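Local coordinates for protein agarase (Microbulbifer thermotolerans, PDB 3WZ1) that cleaves agarose internally at its beta-1,4-galactosidic linkages as a family 16 glycoside hydrolase, leaving neoagarotetraose as the main final product, at residues 103-108 against 268-273; 116-121 against 239-244. All coordinates share one frame; numbering follows the deposited sequence.

Interaction 1 (103-108 against 268-273)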
ATOM      1  N   TYR A 103      -2.760  13.516   3.572  1.00  8.34           N
ATOM      2  CA  TYR A 103      -1.432  12.887   3.518  1.00  8.83           C
ATOM      3  C   TYR A 103      -1.549  11.502   4.127  1.00  8.68           C
ATOM      4  O   TYR A 103      -2.055  11.368   5.230  1.00  8.41           O
ATOM      5  CB  TYR A 103      -0.383  13.712   4.290  1.00  9.20           C
ATOM      6  CG  TYR A 103       0.994  13.103   4.265  1.00  9.45           C
ATOM      7  CD1 TYR A 103       1.776  13.147   3.110  1.00  9.59           C
ATOM      8  CD2 TYR A 103       1.512  12.441   5.382  1.00  9.74           C
ATOM      9  CE1 TYR A 103       3.033  12.579   3.066  1.00  9.68           C
ATOM     10  CE2 TYR A 103       2.763  11.855   5.332  1.00  9.70           C
ATOM     11  CZ  TYR A 103       3.515  11.919   4.172  1.00  9.86           C
ATOM     12  OH  TYR A 103       4.771  11.346   4.120  1.00 10.69           O
ATOM     13  N   MET A 104      -1.076  10.487   3.407  1.00  8.67           N
ATOM     14  CA  MET A 104      -1.272   9.077   3.779  1.00  9.30           C
ATOM     15  C   MET A 104       0.087   8.389   3.766  1.00  8.85           C
ATOM     16  O   MET A 104       0.748   8.393   2.732  1.00  8.53           O
ATOM     17  CB  MET A 104      -2.190   8.406   2.751  1.00 10.34           C
ATOM     18  CG  MET A 104      -3.412   9.234   2.412  1.00 11.78           C
ATOM     19  SD  MET A 104      -4.533   8.469   1.190  1.00 14.46           S
ATOM     20  CE  MET A 104      -3.508   8.451  -0.261  1.00 14.76           C
ATOM     21  N   GLU A 105       0.491   7.797   4.890  1.00  8.80           N
ATOM     22  CA  GLU A 105       1.862   7.299   5.035  1.00  9.30           C
ATOM     23  C   GLU A 105       1.919   6.006   5.811  1.00  8.82           C
ATOM     24  O   GLU A 105       1.205   5.841   6.805  1.00  8.63           O
ATOM     25  CB  GLU A 105       2.700   8.363   5.735  1.00 10.61           C
ATOM     26  CG  GLU A 105       4.195   8.072   5.781  1.00 11.88           C
ATOM     27  CD  GLU A 105       4.869   8.972   6.782  1.00 13.72           C
ATOM     28  OE1 GLU A 105       4.796   8.652   7.995  1.00 17.38           O
ATOM     29  OE2 GLU A 105       5.476   9.925   6.334  1.00 16.01           O
ATOM     30  N   ALA A 106       2.789   5.092   5.380  1.00  8.56           N
ATOM     31  CA  ALA A 106       3.077   3.888   6.151  1.00  8.43           C
ATOM     32  C   ALA A 106       4.559   3.795   6.432  1.00  8.45           C
ATOM     33  O   ALA A 106       5.369   4.200   5.610  1.00  8.86           O
ATOM     34  CB  ALA A 106       2.658   2.641   5.408  1.00  8.48           C
ATOM     35  N   ARG A 107       4.892   3.234   7.593  1.00  8.25           N
ATOM     36  CA  ARG A 107       6.260   2.827   7.876  1.00  8.14           C
ATOM     37  C   ARG A 107       6.259   1.309   7.909  1.00  7.97           C
ATOM     38  O   ARG A 107       5.515   0.694   8.680  1.00  7.68           O
ATOM     39  CB  ARG A 107       6.756   3.404   9.207  1.00  8.24           C
ATOM     40  CG  ARG A 107       8.170   2.950   9.580  1.00  8.82           C
ATOM     41  CD  ARG A 107       8.701   3.631  10.826  1.00  9.44           C
ATOM     42  NE  ARG A 107      10.141   3.378  10.936  1.00  9.96           N
ATOM     43  CZ  ARG A 107      10.718   2.537  11.798  1.00 10.36           C
ATOM     44  NH1 ARG A 107      10.021   1.844  12.684  1.00 10.96           N
ATOM     45  NH2 ARG A 107      12.031   2.401  11.779  1.00 11.29           N
ATOM     46  N   ALA A 108       7.046   0.713   7.021  1.00  8.14           N
ATOM     47  CA  ALA A 108       6.888  -0.726   6.735  1.00  8.46           C
ATOM     48  C   ALA A 108       8.153  -1.370   6.233  1.00  8.88           C
ATOM     49  O   ALA A 108       9.043  -0.686   5.733  1.00  8.82           O
ATOM     50  CB  ALA A 108       5.768  -0.950   5.730  1.00  8.98           C
ATOM     51  N   TRP A 268       3.405   1.369  11.275  1.00  9.09           N
ATOM     52  CA  TRP A 268       2.292   2.318  11.393  1.00  9.52           C
ATOM     53  C   TRP A 268       1.705   2.671  10.046  1.00  9.25           C
ATOM     54  O   TRP A 268       2.385   2.610   9.015  1.00  9.26           O
ATOM     55  CB  TRP A 268       2.699   3.618  12.129  1.00 10.85           C
ATOM     56  CG  TRP A 268       3.520   4.682  11.334  1.00 12.53           C
ATOM     57  CD1 TRP A 268       3.159   5.379  10.184  1.00 12.73           C
ATOM     58  CD2 TRP A 268       4.774   5.225  11.725  1.00 13.49           C
ATOM     59  NE1 TRP A 268       4.139   6.273   9.837  1.00 13.27           N
ATOM     60  CE2 TRP A 268       5.143   6.183  10.776  1.00 14.67           C
ATOM     61  CE3 TRP A 268       5.646   4.949  12.788  1.00 13.88           C
ATOM     62  CZ2 TRP A 268       6.325   6.880  10.862  1.00 13.94           C
ATOM     63  CZ3 TRP A 268       6.790   5.642  12.881  1.00 14.72           C
ATOM     64  CH2 TRP A 268       7.142   6.600  11.915  1.00 15.01           C
ATOM     65  N   VAL A 269       0.434   3.045  10.086  1.00  8.86           N
ATOM     66  CA  VAL A 269      -0.183   3.833   9.017  1.00  9.02           C
ATOM     67  C   VAL A 269      -0.740   5.089   9.680  1.00  9.11           C
ATOM     68  O   VAL A 269      -1.334   5.023  10.750  1.00  9.30           O
ATOM     69  CB  VAL A 269      -1.256   3.063   8.226  1.00  9.33           C
ATOM     70  CG1 VAL A 269      -0.639   1.873   7.488  1.00  9.93           C
ATOM     71  CG2 VAL A 269      -2.416   2.595   9.110  1.00  9.48           C
ATOM     72  N   ARG A 270      -0.512   6.241   9.053  1.00  8.74           N
ATOM     73  CA  ARG A 270      -1.015   7.480   9.596  1.00  8.97           C
ATOM     74  C   ARG A 270      -1.488   8.367   8.463  1.00  8.77           C
ATOM     75  O   ARG A 270      -0.993   8.299   7.315  1.00  8.36           O
ATOM     76  CB  ARG A 270       0.032   8.171  10.473  1.00  9.40           C
ATOM     77  CG  ARG A 270       1.251   8.719   9.756  1.00  9.75           C
ATOM     78  CD  ARG A 270       2.246   9.353  10.741  1.00 10.36           C
ATOM     79  NE  ARG A 270       3.395   9.908  10.041  1.00 10.72           N
ATOM     80  CZ  ARG A 270       4.199  10.876  10.494  1.00 10.76           C
ATOM     81  NH1 ARG A 270       3.944  11.491  11.646  1.00 11.47           N
ATOM     82  NH2 ARG A 270       5.251  11.230   9.761  1.00 11.01           N
ATOM     83  N   PHE A 271      -2.436   9.221   8.809  1.00  8.62           N
ATOM     84  CA  PHE A 271      -3.134  10.028   7.841  1.00  8.92           C
ATOM     85  C   PHE A 271      -3.338  11.393   8.447  1.00  9.21           C
ATOM     86  O   PHE A 271      -3.718  11.482   9.619  1.00  9.92           O
ATOM     87  CB  PHE A 271      -4.492   9.390   7.512  1.00  9.09           C
ATOM     88  CG  PHE A 271      -4.419   7.922   7.212  1.00  9.48           C
ATOM     89  CD1 PHE A 271      -4.493   7.000   8.227  1.00  9.48           C
ATOM     90  CD2 PHE A 271      -4.260   7.470   5.913  1.00 10.12           C
ATOM     91  CE1 PHE A 271      -4.391   5.638   7.958  1.00 10.29           C
ATOM     92  CE2 PHE A 271      -4.168   6.115   5.642  1.00 10.37           C
ATOM     93  CZ  PHE A 271      -4.237   5.213   6.657  1.00 10.09           C
ATOM     94  N   TYR A 272      -3.103  12.452   7.667  1.00  9.02           N
ATOM     95  CA  TYR A 272      -3.313  13.822   8.165  1.00  9.12           C
ATOM     96  C   TYR A 272      -4.117  14.639   7.182  1.00  9.35           C
ATOM     97  O   TYR A 272      -3.942  14.516   5.961  1.00  9.23           O
ATOM     98  CB  TYR A 272      -1.970  14.543   8.412  1.00  9.44           C
ATOM     99  CG  TYR A 272      -1.111  13.953   9.512  1.00  9.46           C
ATOM    100  CD1 TYR A 272      -0.267  12.892   9.256  1.00  9.75           C
ATOM    101  CD2 TYR A 272      -1.149  14.457  10.825  1.00  9.66           C
ATOM    102  CE1 TYR A 272       0.512  12.336  10.250  1.00  9.83           C
ATOM    103  CE2 TYR A 272      -0.365  13.899  11.818  1.00  9.59           C
ATOM    104  CZ  TYR A 272       0.467  12.844  11.523  1.00  9.85           C
ATOM    105  OH  TYR A 272       1.254  12.293  12.534  1.00 10.62           O
ATOM    106  N   LYS A 273      -4.949  15.521   7.743  1.00  9.52           N
ATOM    107  CA  LYS A 273      -5.756  16.451   6.982  1.00  9.90           C
ATOM    108  C   LYS A 273      -5.233  17.862   7.213  1.00  9.99           C
ATOM    109  O   LYS A 273      -4.916  18.217   8.342  1.00 10.48           O
ATOM    110  CB  LYS A 273      -7.199  16.384   7.452  1.00 10.35           C
ATOM    111  CG  LYS A 273      -7.810  15.005   7.330  1.00 10.74           C
ATOM    112  CD  LYS A 273      -8.074  14.628   5.891  1.00 10.70           C
ATOM    113  CE  LYS A 273      -9.209  15.418   5.261  1.00 10.65           C
ATOM    114  NZ  LYS A 273      -9.481  14.968   3.861  1.00 10.87           N
TER
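Two antiparallel strands of the GH16 catalytic domain, a beta-jelly roll, pair here: 103-108 and 268-273, their axes 4.8 Å apart at closest approach. Tyr-103 with Tyr-272, Glu-105 with Arg-270 and Arg-107 with Trp-268 are the hydrogen-bonded pairs; the last has one weak bond, from Trp-268 N to Arg-107 O at 3.4 Å. On the face carrying these pairs, the carboxylate of Glu-105 is the polar centre. Glu-105 OE1 accepts a hydrogen bond from Arg-270 NE at 2.8 Å from above the carboxylate plane, within a salt bridge, while Trp-268 NE1 reaches that oxygen's anti lone pair at 3.1 Å, with Glu-105 OE1 nearly in the indole plane. Tyr-103 OH donates to Glu-105 OE2 at 2.7 Å, and that oxygen also bridges to Arg-188. Both oxygens are thus gripped, which should fix the carboxylate's rotation. With CG anti to the backbone N (chi1 177°), Arg-107 runs its extended chain over one indole face of Trp-268: CD stands 3.7 Å from the six-membered ring centroid, 23° off the normal, a CH-pi contact. Its guanidinium reaches Asp-267, a sodium ligand. The sheet face of Met-104, Ala-106, Val-269 and Phe-271 is apolar, with Met-104 CB 3.9 Å from Phe-271 CD2. Strand 187-195 flanks 103-108 on its other edge, strand 116-123 covers the apolar face, and Trp-20 of strand 18-22 packs on both tyrosines.

Interaction 2 (116-121 against 239-244)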
ATOM      1  N   ALA A 116       3.948  -8.751  -4.228  1.00  7.83           N
ATOM      2  CA  ALA A 116       3.815  -7.333  -3.898  1.00  7.80           C
ATOM      3  C   ALA A 116       3.509  -7.157  -2.415  1.00  8.02           C
ATOM      4  O   ALA A 116       2.614  -7.827  -1.896  1.00  7.93           O
ATOM      5  CB  ALA A 116       2.694  -6.709  -4.724  1.00  7.82           C
ATOM      6  N   SER A 117       4.260  -6.276  -1.740  1.00  7.54           N
ATOM      7  CA  SER A 117       3.935  -5.750  -0.414  1.00  7.59           C
ATOM      8  C   SER A 117       3.300  -4.389  -0.658  1.00  7.55           C
ATOM      9  O   SER A 117       3.919  -3.515  -1.291  1.00  7.57           O
ATOM     10  CB  SER A 117       5.178  -5.613   0.482  1.00  7.93           C
ATOM     11  OG  SER A 117       5.796  -6.870   0.738  1.00  7.76           O
ATOM     12  N   ASP A 118       2.055  -4.212  -0.204  1.00  7.68           N
ATOM     13  CA  ASP A 118       1.232  -3.064  -0.613  1.00  7.58           C
ATOM     14  C   ASP A 118       0.654  -2.246   0.540  1.00  7.51           C
ATOM     15  O   ASP A 118       0.211  -2.792   1.556  1.00  7.51           O
ATOM     16  CB  ASP A 118       0.050  -3.511  -1.480  1.00  7.76           C
ATOM     17  CG  ASP A 118       0.467  -4.316  -2.694  1.00  7.97           C
ATOM     18  OD1 ASP A 118       1.461  -3.924  -3.348  1.00  8.23           O
ATOM     19  OD2 ASP A 118      -0.238  -5.324  -3.031  1.00  8.95           O
ATOM     20  N   PHE A 119       0.622  -0.929   0.327  1.00  7.52           N
ATOM     21  CA  PHE A 119      -0.153   0.031   1.129  1.00  7.67           C
ATOM     22  C   PHE A 119      -0.772   0.931   0.092  1.00  7.65           C
ATOM     23  O   PHE A 119      -0.066   1.659  -0.621  1.00  7.43           O
ATOM     24  CB  PHE A 119       0.737   0.806   2.094  1.00  7.77           C
ATOM     25  CG  PHE A 119       0.050   1.962   2.791  1.00  7.98           C
ATOM     26  CD1 PHE A 119      -1.107   1.781   3.539  1.00  8.51           C
ATOM     27  CD2 PHE A 119       0.611   3.238   2.709  1.00  8.32           C
ATOM     28  CE1 PHE A 119      -1.692   2.873   4.210  1.00  8.50           C
ATOM     29  CE2 PHE A 119       0.025   4.316   3.364  1.00  8.55           C
ATOM     30  CZ  PHE A 119      -1.105   4.129   4.121  1.00  8.60           C
ATOM     31  N   TRP A 120      -2.090   0.817  -0.066  1.00  7.63           N
ATOM     32  CA  TRP A 120      -2.727   1.411  -1.232  1.00  7.54           C
ATOM     33  C   TRP A 120      -4.187   1.759  -0.946  1.00  7.89           C
ATOM     34  O   TRP A 120      -4.701   1.484   0.132  1.00  7.71           O
ATOM     35  CB  TRP A 120      -2.594   0.484  -2.438  1.00  7.76           C
ATOM     36  CG  TRP A 120      -3.286  -0.827  -2.315  1.00  7.71           C
ATOM     37  CD1 TRP A 120      -3.016  -1.829  -1.428  1.00  7.57           C
ATOM     38  CD2 TRP A 120      -4.339  -1.316  -3.156  1.00  7.71           C
ATOM     39  NE1 TRP A 120      -3.822  -2.904  -1.667  1.00  7.87           N
ATOM     40  CE2 TRP A 120      -4.661  -2.612  -2.712  1.00  7.72           C
ATOM     41  CE3 TRP A 120      -5.032  -0.782  -4.231  1.00  7.97           C
ATOM     42  CZ2 TRP A 120      -5.654  -3.390  -3.316  1.00  7.93           C
ATOM     43  CZ3 TRP A 120      -6.031  -1.541  -4.820  1.00  8.05           C
ATOM     44  CH2 TRP A 120      -6.329  -2.835  -4.363  1.00  7.82           C
ATOM     45  N   PHE A 121      -4.806   2.393  -1.945  1.00  8.15           N
ATOM     46  CA  PHE A 121      -6.103   3.034  -1.814  1.00  8.64           C
ATOM     47  C   PHE A 121      -6.960   2.754  -3.012  1.00  8.36           C
ATOM     48  O   PHE A 121      -6.485   2.795  -4.125  1.00  8.59           O
ATOM     49  CB  PHE A 121      -5.890   4.553  -1.627  1.00  8.81           C
ATOM     50  CG  PHE A 121      -5.176   4.844  -0.356  1.00  9.50           C
ATOM     51  CD1 PHE A 121      -5.897   5.042   0.822  1.00  9.75           C
ATOM     52  CD2 PHE A 121      -3.802   4.734  -0.295  1.00 10.04           C
ATOM     53  CE1 PHE A 121      -5.237   5.175   2.040  1.00  9.81           C
ATOM     54  CE2 PHE A 121      -3.145   4.851   0.917  1.00 10.12           C
ATOM     55  CZ  PHE A 121      -3.865   5.071   2.070  1.00 10.21           C
ATOM     56  N   GLU A 239       0.033  -9.209  -2.447  1.00  7.83           N
ATOM     57  CA  GLU A 239      -0.600  -9.732  -3.661  1.00  8.09           C
ATOM     58  C   GLU A 239       0.374 -10.569  -4.464  1.00  8.25           C
ATOM     59  O   GLU A 239       1.534 -10.182  -4.671  1.00  8.30           O
ATOM     60  CB  GLU A 239      -1.106  -8.603  -4.546  1.00  8.23           C
ATOM     61  CG  GLU A 239      -2.295  -7.856  -3.956  1.00  8.29           C
ATOM     62  CD  GLU A 239      -2.737  -6.654  -4.773  1.00  8.57           C
ATOM     63  OE1 GLU A 239      -2.229  -6.467  -5.914  1.00  8.66           O
ATOM     64  OE2 GLU A 239      -3.594  -5.881  -4.258  1.00  8.88           O
ATOM     65  N   ASP A 240      -0.122 -11.685  -4.972  1.00  8.54           N
ATOM     66  CA  ASP A 240       0.499 -12.368  -6.096  1.00  8.85           C
ATOM     67  C   ASP A 240      -0.199 -11.758  -7.305  1.00  9.12           C
ATOM     68  O   ASP A 240      -1.403 -11.976  -7.500  1.00  9.81           O
ATOM     69  CB  ASP A 240       0.273 -13.875  -6.006  1.00  9.18           C
ATOM     70  CG  ASP A 240       0.824 -14.605  -7.187  1.00  9.73           C
ATOM     71  OD1 ASP A 240       2.024 -14.995  -7.154  1.00 10.55           O
ATOM     72  OD2 ASP A 240       0.074 -14.729  -8.175  1.00 10.85           O
ATOM     73  N   GLN A 241       0.523 -10.939  -8.070  1.00  8.79           N
ATOM     74  CA  GLN A 241      -0.065 -10.142  -9.139  1.00  9.03           C
ATOM     75  C   GLN A 241       0.077 -10.836 -10.484  1.00  9.55           C
ATOM     76  O   GLN A 241       1.086 -11.500 -10.740  1.00 10.15           O
ATOM     77  CB  GLN A 241       0.561  -8.747  -9.176  1.00  8.88           C
ATOM     78  CG  GLN A 241       0.337  -7.982  -7.873  1.00  9.05           C
ATOM     79  CD  GLN A 241       0.929  -6.590  -7.871  1.00  9.25           C
ATOM     80  OE1 GLN A 241       1.948  -6.309  -8.531  1.00  9.63           O
ATOM     81  NE2 GLN A 241       0.312  -5.703  -7.107  1.00  9.48           N
ATOM     82  N   ASN A 242      -0.914 -10.673 -11.342  1.00 10.18           N
ATOM     83  CA  ASN A 242      -0.919 -11.391 -12.614  1.00 10.75           C
ATOM     84  C   ASN A 242       0.296 -11.100 -13.508  1.00 10.86           C
ATOM     85  O   ASN A 242       0.825 -12.023 -14.117  1.00 10.75           O
ATOM     86  CB  ASN A 242      -2.175 -11.110 -13.426  1.00 11.34           C
ATOM     87  CG  ASN A 242      -3.401 -11.775 -12.853  1.00 12.11           C
ATOM     88  OD1 ASN A 242      -3.763 -12.905 -13.219  1.00 16.09           O
ATOM     89  ND2 ASN A 242      -4.041 -11.101 -11.961  1.00 11.71           N
ATOM     90  N   TRP A 243       0.742  -9.853 -13.559  1.00 11.00           N
ATOM     91  CA  TRP A 243       1.881  -9.517 -14.428  1.00 11.56           C
ATOM     92  C   TRP A 243       3.132 -10.294 -14.007  1.00 11.73           C
ATOM     93  O   TRP A 243       4.064 -10.436 -14.799  1.00 12.32           O
ATOM     94  CB  TRP A 243       2.153  -7.998 -14.486  1.00 11.45           C
ATOM     95  CG  TRP A 243       2.783  -7.456 -13.261  1.00 11.35           C
ATOM     96  CD1 TRP A 243       2.178  -7.209 -12.046  1.00 11.76           C
ATOM     97  CD2 TRP A 243       4.159  -7.129 -13.085  1.00 11.45           C
ATOM     98  NE1 TRP A 243       3.093  -6.745 -11.151  1.00 11.57           N
ATOM     99  CE2 TRP A 243       4.323  -6.689 -11.750  1.00 11.66           C
ATOM    100  CE3 TRP A 243       5.277  -7.149 -13.933  1.00 11.74           C
ATOM    101  CZ2 TRP A 243       5.544  -6.280 -11.243  1.00 11.88           C
ATOM    102  CZ3 TRP A 243       6.496  -6.737 -13.425  1.00 12.11           C
ATOM    103  CH2 TRP A 243       6.626  -6.315 -12.080  1.00 12.48           C
ATOM    104  N   ARG A 244       3.166 -10.775 -12.754  1.00 11.64           N
ATOM    105  CA  ARG A 244       4.244 -11.626 -12.277  1.00 11.79           C
ATOM    106  C   ARG A 244       3.924 -13.109 -12.494  1.00 12.23           C
ATOM    107  O   ARG A 244       4.653 -13.804 -13.210  1.00 12.12           O
ATOM    108  CB  ARG A 244       4.540 -11.344 -10.795  1.00 11.70           C
ATOM    109  CG  ARG A 244       4.749  -9.856 -10.467  1.00 11.47           C
ATOM    110  CD  ARG A 244       5.906  -9.639  -9.513  1.00 11.41           C
ATOM    111  NE  ARG A 244       7.179  -9.622 -10.227  1.00 11.46           N
ATOM    112  CZ  ARG A 244       8.374  -9.626  -9.648  1.00 11.63           C
ATOM    113  NH1 ARG A 244       9.457  -9.583 -10.429  1.00 11.40           N
ATOM    114  NH2 ARG A 244       8.518  -9.686  -8.328  1.00 10.61           N
TER
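Asp-118 and Glu-239 each turn CG anti to their own carbonyl carbon (chi1 -55° and -69°), and the two carboxyl groups meet crosswise, their planes 70° apart. Asp-118 OD2 comes within 3.3 Å of Glu-239 CD. Asp-118 OD2 also lies 3.6 Å from Glu-239 OE2, so two acidic groups stand close together in a buried place. The extended Glu-239 chain carries OE2 on to Trp-120, where it lies 3.4 Å from CZ2 with the carboxylate nearly perpendicular to the indole; Asn-237 ND2 hydrogen-bonds this oxygen. The backbones join beside the acids through one antiparallel hydrogen-bonded pair, Ala-116 with Glu-239: Ala-116 N to Glu-239 O measures 2.8 Å and Glu-239 N to Ala-116 O 3.0 Å. This is where strand 232-239 ends beside strand 116-123, in the catalytic cleft of the GH16 jelly roll: Trp-120 packs on Glu-129, the predicted nucleophile, and Asp-118 on Glu-134, the predicted proton donor. Gln-241, at the N-cap position of helix 242-245, lays its amide against the Ala-116 methyl, NE2 being 3.5 Å from CB. That amide is held at both ends. Gln-241 NE2 donates to Glu-239 OE1 at 2.9 Å, an almost straight bond, and to Glu-134 OE2; Gln-241 OE1 accepts from Trp-243 NE1 at 2.9 Å and bonds Tyr-136 OH.

Both contacts are buried, but interaction 1 is a continuous strand pairing covering 541 Å², whereas interaction 2 covers 233 Å² and has a single bridged pair before its second segment leaves the sheet for a helix. Their acids differ accordingly: interaction 1 balances a carboxylate with arginines, while interaction 2 crowds acidic groups beside the predicted catalytic pair. Strands 102-109 and 116-123 follow one another in sequence and pack face to face. Phe-119 CD2 meets Ala-106 CB at 3.4 Å, and Phe-121 CE1 meets Met-104 SD at 3.5 Å. Strand 116-123 therefore turns its phenylalanines to the apolar face of interaction 1 and Asp-118 and Trp-120 to the cleft.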